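Local coordinates for protein galactose-1-phosphate uridylyltransferase (Bacillus cereus, PDB 4QVU) that is of unknown function but has a HIT-like fold, binds zinc and may have UDP-glucose:hexose-1-phosphate uridylyltransferase activity, at residues A[201-207]-A[218-223]. Numbering follows the deposited sequence.
Sequences CSSYNLF and KVVPRF
This is the open end, away from the turn, of an antiparallel beta hairpin, strands 203-211 and 214-222, inside the sheet of a HIT-like fold. Strands 203-207 and 218-222 run at 155° with axes 4.3 Å apart at closest approach, both in extended conformation. Two hydrogen-bonded pairs set the register. Asn-205 N gives to Val-220 O (2.9 Å) and Val-220 N to Asn-205 O (2.9 Å); Phe-207 N gives to Lys-218 O (2.8 Å) and Lys-218 N to Phe-207 O (2.7 Å). Tyr-204/Pro-221 and Leu-206/Val-219 are non-hydrogen-bonded pairs, so the missing amide hydrogen of Pro-221 costs no bond between these strands. The backbone of Tyr-204 and Leu-206 bonds instead to His-111 and Lys-109 of strand 104-111, that of Val-219 to Phe-169 of strand 169-173. Beyond the proline, Arg-222 N donates to Ser-203 O at 2.9 Å.

Leu-206 and Val-219 touch through CD2 and CG1 (3.8 Å) on the face packed against helix 179-195. Asn-205, Phe-207, Val-220 and Arg-222 line the other face, against a second subunit. There Phe-207 brings CE2 to 3.8 Å from Val-220 CG2 at its ring edge, while its ring meets Tyr-232 of that subunit. Ser-203 OG pairs with Phe-114 N, Tyr-204 OH with Lys-109 NZ; Lys-218 NZ is satisfied by Asn-142 O, Asn-170 and a salt bridge to Glu-168. Arg-222, m at chi1 to chi3, rises off this face: NH2 donates to Val-225 O of the second subunit, Asn-205 ND2 bonds to Lys-109 O, and Arg-222 NH1 reaches Asn-205 OD1 at 2.7 Å.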
loop_
_atom_site.group_PDB
_atom_site.type_symbol
_atom_site.label_atom_id
_atom_site.label_comp_id
_atom_site.label_asym_id
_atom_site.label_seq_id
_atom_site.Cartn_x
_atom_site.Cartn_y
_atom_site.Cartn_z
ATOM N N CYS A 201 -2.595 -16.402 19.509
ATOM C CA CYS A 201 -3.018 -16.316 18.117
ATOM C C CYS A 201 -3.411 -17.699 17.502
ATOM O O CYS A 201 -4.158 -17.706 16.513
ATOM C CB CYS A 201 -1.926 -15.649 17.295
ATOM S SG CYS A 201 -2.429 -15.199 15.623
ATOM N N SER A 202 -2.937 -18.831 18.058
ATOM C CA SER A 202 -3.250 -20.231 17.674
ATOM C C SER A 202 -2.817 -20.628 16.229
ATOM O O SER A 202 -2.588 -21.821 16.005
ATOM C CB SER A 202 -4.742 -20.539 17.814
ATOM O OG SER A 202 -5.524 -20.033 16.743
ATOM N N SER A 203 -2.757 -19.679 15.265
ATOM C CA SER A 203 -2.381 -19.960 13.871
ATOM C C SER A 203 -1.219 -19.098 13.382
ATOM O O SER A 203 -1.157 -17.895 13.674
ATOM C CB SER A 203 -3.558 -19.753 12.920
ATOM O OG SER A 203 -4.643 -20.617 13.204
ATOM N N TYR A 204 -0.333 -19.707 12.572
ATOM C CA TYR A 204 0.798 -19.022 11.960
ATOM C C TYR A 204 1.288 -19.780 10.742
ATOM O O TYR A 204 0.930 -20.940 10.521
ATOM C CB TYR A 204 1.970 -18.825 12.962
ATOM C CG TYR A 204 2.654 -20.106 13.404
ATOM C CD1 TYR A 204 3.744 -20.615 12.707
ATOM C CD2 TYR A 204 2.231 -20.790 14.543
ATOM C CE1 TYR A 204 4.376 -21.789 13.105
ATOM C CE2 TYR A 204 2.864 -21.957 14.962
ATOM C CZ TYR A 204 3.940 -22.455 14.239
ATOM O OH TYR A 204 4.577 -23.609 14.638
ATOM N N ASN A 205 2.177 -19.132 9.996
ATOM C CA ASN A 205 2.875 -19.695 8.856
ATOM C C ASN A 205 4.352 -19.435 8.949
ATOM O O ASN A 205 4.765 -18.374 9.437
ATOM C CB ASN A 205 2.366 -19.100 7.544
ATOM C CG ASN A 205 1.020 -19.530 7.048
ATOM O OD1 ASN A 205 0.152 -18.703 6.836
ATOM N ND2 ASN A 205 0.858 -20.783 6.695
ATOM N N LEU A 206 5.152 -20.376 8.438
ATOM C CA LEU A 206 6.584 -20.191 8.240
ATOM C C LEU A 206 6.830 -20.178 6.779
ATOM O O LEU A 206 6.274 -21.025 6.085
ATOM C CB LEU A 206 7.489 -21.241 8.920
ATOM C CG LEU A 206 7.398 -21.501 10.416
ATOM C CD1 LEU A 206 8.463 -22.495 10.806
ATOM C CD2 LEU A 206 7.567 -20.225 11.240
ATOM N N PHE A 207 7.617 -19.224 6.291
ATOM C CA PHE A 207 8.020 -19.174 4.885
ATOM C C PHE A 207 9.509 -19.030 4.819
ATOM O O PHE A 207 10.065 -18.164 5.494
ATOM C CB PHE A 207 7.334 -18.055 4.096
ATOM C CG PHE A 207 5.833 -18.109 4.124
ATOM C CD1 PHE A 207 5.142 -19.062 3.384
ATOM C CD2 PHE A 207 5.105 -17.203 4.883
ATOM C CE1 PHE A 207 3.757 -19.126 3.426
ATOM C CE2 PHE A 207 3.719 -17.257 4.910
ATOM C CZ PHE A 207 3.054 -18.220 4.182
ATOM N N LYS A 218 10.326 -16.116 7.271
ATOM C CA LYS A 218 9.279 -15.166 7.589
ATOM C C LYS A 218 8.209 -15.905 8.396
ATOM O O LYS A 218 7.652 -16.896 7.924
ATOM C CB LYS A 218 8.720 -14.505 6.329
ATOM C CG LYS A 218 7.705 -13.406 6.605
ATOM C CD LYS A 218 7.122 -12.817 5.333
ATOM C CE LYS A 218 8.040 -11.850 4.627
ATOM N NZ LYS A 218 8.115 -10.542 5.328
ATOM N N VAL A 219 8.006 -15.463 9.653
ATOM C CA VAL A 219 7.013 -15.981 10.604
ATOM C C VAL A 219 5.820 -15.043 10.513
ATOM O O VAL A 219 5.976 -13.845 10.768
ATOM C CB VAL A 219 7.556 -16.129 12.060
ATOM C CG1 VAL A 219 6.609 -16.970 12.903
ATOM C CG2 VAL A 219 8.965 -16.726 12.092
ATOM N N VAL A 220 4.652 -15.562 10.095
ATOM C CA VAL A 220 3.461 -14.744 9.867
ATOM C C VAL A 220 2.280 -15.214 10.744
ATOM O O VAL A 220 1.722 -16.280 10.466
ATOM C CB VAL A 220 3.053 -14.763 8.351
ATOM C CG1 VAL A 220 1.902 -13.800 8.062
ATOM C CG2 VAL A 220 4.240 -14.464 7.434
ATOM N N PRO A 221 1.833 -14.425 11.761
ATOM C CA PRO A 221 0.620 -14.807 12.499
ATOM C C PRO A 221 -0.605 -14.779 11.581
ATOM O O PRO A 221 -0.687 -13.962 10.654
ATOM C CB PRO A 221 0.513 -13.749 13.601
ATOM C CG PRO A 221 1.829 -13.041 13.612
ATOM C CD PRO A 221 2.340 -13.118 12.223
ATOM N N ARG A 222 -1.523 -15.721 11.799
ATOM C CA ARG A 222 -2.732 -15.842 11.006
ATOM C C ARG A 222 -3.914 -15.837 11.959
ATOM O O ARG A 222 -3.953 -16.589 12.931
ATOM C CB ARG A 222 -2.677 -17.106 10.126
ATOM C CG ARG A 222 -1.530 -17.167 9.100
ATOM C CD ARG A 222 -1.614 -16.178 7.935
ATOM N NE ARG A 222 -2.864 -16.317 7.177
ATOM C CZ ARG A 222 -3.027 -17.084 6.105
ATOM N NH1 ARG A 222 -2.012 -17.777 5.615
ATOM N NH2 ARG A 222 -4.203 -17.147 5.501
ATOM N N PHE A 223 -4.836 -14.923 11.727
ATOM C CA PHE A 223 -6.009 -14.698 12.585
ATOM C C PHE A 223 -7.136 -14.090 11.776
ATOM O O PHE A 223 -6.878 -13.431 10.764
ATOM C CB PHE A 223 -5.640 -13.770 13.785
ATOM C CG PHE A 223 -4.897 -12.510 13.401
ATOM C CD1 PHE A 223 -3.512 -12.515 13.252
ATOM C CD2 PHE A 223 -5.583 -11.322 13.158
ATOM C CE1 PHE A 223 -2.827 -11.362 12.841
ATOM C CE2 PHE A 223 -4.894 -10.163 12.768
ATOM C CZ PHE A 223 -3.520 -10.193 12.610
#